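Local coordinates for protein N-acetylneuraminate epimerase (Escherichia coli, PDB 2UVK) that speeds the interconversion of the alpha- and beta-anomers of the sialic acid N-acetylneuraminate, working as a homodimeric beta-propeller built from Kelch repeats, at residues 155-160 against 274-279; 212-217 against 265-270. All coordinates share one frame; numbering follows the deposited sequence.

From the N terminus, the chain first reaches 155-160, where helix 146-157 runs out at the start of the fourth Kelch repeat. It then passes through 212-217, in the fifth repeat, and on to 265-270, the head of the short helix 266-271. Here contact 2 closes its loop, joining the short strand 214-215 to that helix. A few residues later 274-279 folds back on 155-160 and closes contact 1, inside whose longer loop contact 2 is nested. The two centres lie about 10 Å apart and are stitched together directly, since Asn269 ND2 probably bonds Ala277 O. Contact 1 ties the end of helix 146-157 to the loop before strand 284-293, contact 2 strand 214-215 to helix 266-271.

Contact 1 (155-160 against 274-279); sequences HYFDKK and KNYAHE
Phe157 and Tyr276 lie nearly parallel in an offset stack, ring centroids 4.8 Å apart and planes at 14°. The overlap is partial: CE2 of Tyr276 sits over the rim of one Phe157 face, while CB of Phe157 makes a CH-pi contact with Tyr276, 3.8 Å from the ring centroid. With CG anti to its backbone N (chi1 -172°), Tyr276 sets the base of its ring against Phe157, Tyr276 CG being 3.8 Å from Phe157 CB. His278 completes an aromatic cluster in an offset edge-to-face pair, turning its edge toward Phe157, with CE1 3.8 Å from Phe157 CD1. An aromatic ring suits position 157 because its two faces take Tyr156 and Tyr276 while His278 approaches edge-on. Tyr156 CD2 covers the opposite face of Phe157, and Glu279 CB that of Tyr276.

Beside the rings, Asn275 carries the polar half. Its ND2 donates to OD1 of Asp158 over 3.2 Å, arriving from above the carboxylate plane in a bent bond of 142°. A water accepts from Asn275 N and donates weakly to the same OD1. The amide oxygen OD1 of Asn275 meets CD of Lys160 at 3.3 Å, and a second water links it to Lys160 NZ. An amide suits this position, since it offers a donor to the acid and an acceptor toward the lysine.

Farther out, Lys211 NZ bonds the carbonyl oxygens of Phe157, Lys159 and Asn275, pinning both backbones, and Phe263 meets His278 edge-to-face. Phe157 and Phe263 would probably limit the turning of the imidazole, and the His278 side chain lies about 6 Å from that of Glu209, the predicted proton acceptor.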
loop_
_atom_site.group_PDB
_atom_site.type_symbol
_atom_site.label_atom_id
_atom_site.label_comp_id
_atom_site.label_asym_id
_atom_site.label_seq_id
_atom_site.Cartn_x
_atom_site.Cartn_y
_atom_site.Cartn_z
ATOM N N HIS B 155 -15.310 7.174 13.267
ATOM C CA HIS B 155 -14.162 6.267 13.205
ATOM C C HIS B 155 -13.167 6.798 12.162
ATOM O O HIS B 155 -11.951 6.786 12.363
ATOM C CB HIS B 155 -14.557 4.875 12.771
ATOM C CG HIS B 155 -15.077 3.979 13.858
ATOM N ND1 HIS B 155 -14.507 3.905 15.111
ATOM C CD2 HIS B 155 -16.036 3.025 13.824
ATOM C CE1 HIS B 155 -15.136 2.985 15.819
ATOM N NE2 HIS B 155 -16.070 2.438 15.066
ATOM N N TYR B 156 -13.687 7.266 11.042
ATOM C CA TYR B 156 -12.797 7.682 9.935
ATOM C C TYR B 156 -11.900 8.882 10.281
ATOM O O TYR B 156 -10.706 8.902 9.941
ATOM C CB TYR B 156 -13.622 8.008 8.703
ATOM C CG TYR B 156 -12.799 8.240 7.437
ATOM C CD1 TYR B 156 -12.224 7.184 6.760
ATOM C CD2 TYR B 156 -12.660 9.519 6.923
ATOM C CE1 TYR B 156 -11.486 7.407 5.580
ATOM C CE2 TYR B 156 -11.929 9.762 5.749
ATOM C CZ TYR B 156 -11.360 8.683 5.095
ATOM O OH TYR B 156 -10.668 8.867 3.912
ATOM N N PHE B 157 -12.463 9.904 10.922
ATOM C CA PHE B 157 -11.731 11.141 11.170
ATOM C C PHE B 157 -10.953 11.165 12.493
ATOM O O PHE B 157 -10.045 11.965 12.637
ATOM C CB PHE B 157 -12.660 12.344 11.068
ATOM C CG PHE B 157 -13.156 12.597 9.690
ATOM C CD1 PHE B 157 -12.297 13.121 8.740
ATOM C CD2 PHE B 157 -14.463 12.339 9.323
ATOM C CE1 PHE B 157 -12.732 13.364 7.441
ATOM C CE2 PHE B 157 -14.890 12.570 8.021
ATOM C CZ PHE B 157 -14.016 13.095 7.086
ATOM N N ASP B 158 -11.247 10.234 13.389
ATOM C CA ASP B 158 -10.609 10.216 14.717
ATOM C C ASP B 158 -9.396 9.290 14.709
ATOM O O ASP B 158 -9.370 8.227 15.351
ATOM C CB ASP B 158 -11.600 9.761 15.794
ATOM C CG ASP B 158 -11.034 9.891 17.198
ATOM O OD1 ASP B 158 -10.063 10.657 17.375
ATOM O OD2 ASP B 158 -11.568 9.220 18.112
ATOM N N LYS B 159 -8.394 9.680 13.934
ATOM C CA LYS B 159 -7.158 8.914 13.853
ATOM C C LYS B 159 -6.002 9.884 13.751
ATOM O O LYS B 159 -6.161 11.006 13.276
ATOM C CB LYS B 159 -7.151 8.022 12.605
ATOM C CG LYS B 159 -8.344 7.136 12.405
ATOM C CD LYS B 159 -8.134 6.204 11.191
ATOM C CE LYS B 159 -9.340 5.296 10.953
ATOM N NZ LYS B 159 -9.688 4.482 12.147
ATOM N N LYS B 160 -4.813 9.444 14.167
ATOM C CA LYS B 160 -3.617 10.231 13.930
ATOM C C LYS B 160 -3.253 10.173 12.448
ATOM O O LYS B 160 -3.660 9.240 11.762
ATOM C CB LYS B 160 -2.447 9.709 14.764
ATOM C CG LYS B 160 -2.600 9.966 16.293
ATOM C CD LYS B 160 -2.478 11.461 16.623
ATOM C CE LYS B 160 -2.374 11.776 18.122
ATOM N NZ LYS B 160 -1.964 13.219 18.418
ATOM N N LYS B 274 -6.708 17.219 19.012
ATOM C CA LYS B 274 -7.979 16.964 18.333
ATOM C C LYS B 274 -7.705 16.331 16.969
ATOM O O LYS B 274 -7.359 17.033 16.041
ATOM C CB LYS B 274 -8.760 18.255 18.138
ATOM C CG LYS B 274 -10.246 18.030 17.944
ATOM N N ASN B 275 -7.847 15.014 16.886
ATOM C CA ASN B 275 -7.518 14.299 15.627
ATOM C C ASN B 275 -8.357 14.799 14.479
ATOM O O ASN B 275 -7.867 14.885 13.352
ATOM C CB ASN B 275 -7.721 12.804 15.788
ATOM C CG ASN B 275 -6.624 12.139 16.583
ATOM O OD1 ASN B 275 -5.551 12.705 16.773
ATOM N ND2 ASN B 275 -6.873 10.915 17.013
ATOM N N TYR B 276 -9.627 15.077 14.744
ATOM C CA TYR B 276 -10.563 15.598 13.741
ATOM C C TYR B 276 -10.340 17.108 13.693
ATOM O O TYR B 276 -11.085 17.902 14.291
ATOM C CB TYR B 276 -11.982 15.191 14.120
ATOM C CG TYR B 276 -13.095 15.459 13.121
ATOM C CD1 TYR B 276 -14.369 14.957 13.350
ATOM C CD2 TYR B 276 -12.898 16.192 11.956
ATOM C CE1 TYR B 276 -15.411 15.185 12.478
ATOM C CE2 TYR B 276 -13.944 16.423 11.072
ATOM C CZ TYR B 276 -15.199 15.919 11.346
ATOM O OH TYR B 276 -16.247 16.139 10.470
ATOM N N ALA B 277 -9.273 17.501 12.998
ATOM C CA ALA B 277 -8.681 18.821 13.139
ATOM C C ALA B 277 -9.485 19.944 12.503
ATOM O O ALA B 277 -9.281 21.121 12.826
ATOM C CB ALA B 277 -7.257 18.821 12.563
ATOM N N HIS B 278 -10.368 19.585 11.572
ATOM C CA HIS B 278 -11.124 20.554 10.796
ATOM C C HIS B 278 -12.622 20.485 11.090
ATOM O O HIS B 278 -13.409 21.099 10.382
ATOM C CB HIS B 278 -10.875 20.353 9.294
ATOM C CG HIS B 278 -11.427 19.074 8.745
ATOM N ND1 HIS B 278 -11.182 17.843 9.308
ATOM C CD2 HIS B 278 -12.168 18.833 7.636
ATOM C CE1 HIS B 278 -11.769 16.902 8.590
ATOM N NE2 HIS B 278 -12.387 17.480 7.579
ATOM N N GLU B 279 -13.013 19.761 12.133
ATOM C CA GLU B 279 -14.430 19.693 12.524
ATOM C C GLU B 279 -15.057 21.089 12.673
ATOM O O GLU B 279 -14.537 21.942 13.395
ATOM C CB GLU B 279 -14.593 18.915 13.831
ATOM C CG GLU B 279 -16.048 18.594 14.135
ATOM C CD GLU B 279 -16.232 17.731 15.379
ATOM O OE1 GLU B 279 -15.229 17.379 16.033
ATOM O OE2 GLU B 279 -17.389 17.399 15.698
HETATM O O HOH W 1 -8.858 13.412 18.849
HETATM O O HOH W 2 -3.998 14.787 17.573
#

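Contact 2 (212-217 against 265-270); sequences PGLRTD and GSRENY
Gly213 approaches Ser266 through its carbonyl oxygen, which lies 3.9 Å from Ser266 CB; a water donating to both Gly213 O and Ser266 OG bridges them. The positive phi of Gly213 (84°) favours glycine, and its N-H bonds Glu209, the predicted proton acceptor.

Leu214 is the apolar wedge of the contact. Its CG, anti to the backbone N (chi1 178°), comes to 3.6 Å from Arg267 NH2. CD2 lies over a face of Tyr270, 3.8 Å from the ring centroid in a CH-pi contact, while CD1 packs 3.7 Å from the backbone oxygen of Ser266. Both methyls also meet the guanidinium of Arg267, CD1 lying above the rim of one face. A branched leucine can thus serve ring and guanidinium at once. The hydroxyl of Tyr270 is held elsewhere, by Ala161 N.

Arg215 contributes its backbone. NH2 of Arg267 donates to Arg215 O over 3.0 Å at 153°, from above the carbonyl plane. A water that accepts from Arg267 NE lies 2.9 Å from Arg215 O and may donate to it. Arg267 reaches that oxygen on a chain bent at chi2 and chi3. An alanine in place of Arg267 would probably leave Arg215 O without this charged donor and open a gap beside the Leu214 methyls. Another water accepts from Arg215 N and donates to Ser266 OG, which also bonds Phe263 O. The side chain of Arg215 turns elsewhere, its NE bonding Ala261 O and its NH1 forming a salt bridge with Glu209.

Thr216 adds a looser touch, CA lying 4.1 Å from Arg267 NH2, while its hydroxyl pairs with Tyr189.

Here a short strand after a beta-hairpin turn packs against a helix inserted between strands of the next sheet, joining successive Kelch repeats of the propeller beside its probable active site.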
loop_
_atom_site.group_PDB
_atom_site.type_symbol
_atom_site.label_atom_id
_atom_site.label_comp_id
_atom_site.label_asym_id
_atom_site.label_seq_id
_atom_site.Cartn_x
_atom_site.Cartn_y
_atom_site.Cartn_z
ATOM N N PRO B 212 -6.877 13.356 6.080
ATOM C CA PRO B 212 -8.101 14.071 5.707
ATOM C C PRO B 212 -8.389 15.253 6.627
ATOM O O PRO B 212 -8.451 15.061 7.846
ATOM C CB PRO B 212 -9.156 12.978 5.758
ATOM C CG PRO B 212 -8.403 11.735 5.445
ATOM C CD PRO B 212 -7.102 11.909 6.188
ATOM N N GLY B 213 -8.444 16.458 6.053
ATOM C CA GLY B 213 -8.720 17.699 6.783
ATOM C C GLY B 213 -7.575 18.413 7.487
ATOM O O GLY B 213 -7.777 19.444 8.148
ATOM N N LEU B 214 -6.373 17.879 7.361
ATOM C CA LEU B 214 -5.188 18.505 7.922
ATOM C C LEU B 214 -4.099 18.604 6.883
ATOM O O LEU B 214 -3.675 17.586 6.333
ATOM C CB LEU B 214 -4.669 17.656 9.063
ATOM C CG LEU B 214 -3.394 18.177 9.726
ATOM C CD1 LEU B 214 -3.640 19.476 10.541
ATOM C CD2 LEU B 214 -2.790 17.076 10.579
ATOM N N ARG B 215 -3.649 19.819 6.631
ATOM C CA ARG B 215 -2.555 20.070 5.718
ATOM C C ARG B 215 -1.260 20.370 6.466
ATOM O O ARG B 215 -1.269 20.663 7.688
ATOM C CB ARG B 215 -2.913 21.225 4.820
ATOM C CG ARG B 215 -4.000 20.884 3.809
ATOM C CD ARG B 215 -5.146 21.826 3.896
ATOM N NE ARG B 215 -6.184 21.515 2.909
ATOM C CZ ARG B 215 -7.153 20.618 3.078
ATOM N NH1 ARG B 215 -7.229 19.869 4.174
ATOM N NH2 ARG B 215 -8.036 20.430 2.104
ATOM N N THR B 216 -0.173 20.303 5.717
ATOM C CA THR B 216 1.170 20.646 6.173
ATOM C C THR B 216 1.682 21.881 5.424
ATOM O O THR B 216 1.332 22.080 4.254
ATOM C CB THR B 216 2.147 19.482 5.970
ATOM O OG1 THR B 216 3.437 19.839 6.486
ATOM C CG2 THR B 216 2.297 19.138 4.511
ATOM N N ASP B 217 2.471 22.738 6.099
ATOM C CA ASP B 217 3.140 23.846 5.427
ATOM C C ASP B 217 4.550 23.441 4.968
ATOM O O ASP B 217 5.304 24.272 4.474
ATOM C CB ASP B 217 3.184 25.095 6.324
ATOM C CG ASP B 217 4.036 24.907 7.535
ATOM O OD1 ASP B 217 4.383 23.752 7.838
ATOM O OD2 ASP B 217 4.357 25.936 8.186
ATOM N N GLY B 265 -6.706 27.291 11.222
ATOM C CA GLY B 265 -6.732 26.834 12.613
ATOM C C GLY B 265 -6.605 25.334 12.823
ATOM O O GLY B 265 -6.458 24.872 13.957
ATOM N N SER B 266 -6.633 24.554 11.737
ATOM C CA SER B 266 -6.608 23.107 11.860
ATOM C C SER B 266 -5.285 22.562 12.430
ATOM O O SER B 266 -5.300 21.575 13.156
ATOM C CB SER B 266 -6.961 22.423 10.498
ATOM O OG SER B 266 -6.177 22.923 9.435
ATOM N N ARG B 267 -4.149 23.170 12.085
ATOM C CA ARG B 267 -2.843 22.670 12.562
ATOM C C ARG B 267 -2.803 22.821 14.079
ATOM O O ARG B 267 -2.400 21.899 14.784
ATOM C CB ARG B 267 -1.674 23.394 11.884
ATOM C CG ARG B 267 -0.271 23.015 12.384
ATOM C CD ARG B 267 0.017 21.526 12.496
ATOM N NE ARG B 267 -0.010 20.860 11.185
ATOM C CZ ARG B 267 0.179 19.555 10.996
ATOM N NH1 ARG B 267 0.390 18.717 12.003
ATOM N NH2 ARG B 267 0.133 19.067 9.758
ATOM N N GLU B 268 -3.300 23.948 14.557
ATOM C CA GLU B 268 -3.284 24.195 15.987
ATOM C C GLU B 268 -4.203 23.193 16.696
ATOM O O GLU B 268 -3.791 22.597 17.684
ATOM C CB GLU B 268 -3.661 25.638 16.295
ATOM C CG GLU B 268 -3.422 26.020 17.752
ATOM C CD GLU B 268 -4.511 26.924 18.275
ATOM O OE1 GLU B 268 -4.902 27.861 17.544
ATOM O OE2 GLU B 268 -4.980 26.684 19.416
ATOM N N ASN B 269 -5.414 22.950 16.179
ATOM C CA ASN B 269 -6.260 21.877 16.723
ATOM C C ASN B 269 -5.571 20.511 16.786
ATOM O O ASN B 269 -5.600 19.827 17.811
ATOM C CB ASN B 269 -7.546 21.692 15.937
ATOM C CG ASN B 269 -8.464 22.862 16.016
ATOM O OD1 ASN B 269 -8.184 23.866 16.700
ATOM N ND2 ASN B 269 -9.596 22.746 15.324
ATOM N N TYR B 270 -4.961 20.077 15.685
ATOM C CA TYR B 270 -4.255 18.816 15.721
ATOM C C TYR B 270 -3.107 18.811 16.762
ATOM O O TYR B 270 -2.930 17.823 17.473
ATOM C CB TYR B 270 -3.732 18.448 14.323
ATOM C CG TYR B 270 -3.230 17.024 14.208
ATOM C CD1 TYR B 270 -4.114 15.953 14.075
ATOM C CD2 TYR B 270 -1.868 16.745 14.232
ATOM C CE1 TYR B 270 -3.658 14.653 13.974
ATOM C CE2 TYR B 270 -1.408 15.444 14.115
ATOM C CZ TYR B 270 -2.307 14.403 13.978
ATOM O OH TYR B 270 -1.869 13.111 13.856
HETATM O O HOH W 3 -6.628 21.669 6.799
HETATM O O HOH W 4 0.369 22.710 8.918
HETATM O O HOH W 5 -4.109 22.368 7.998
#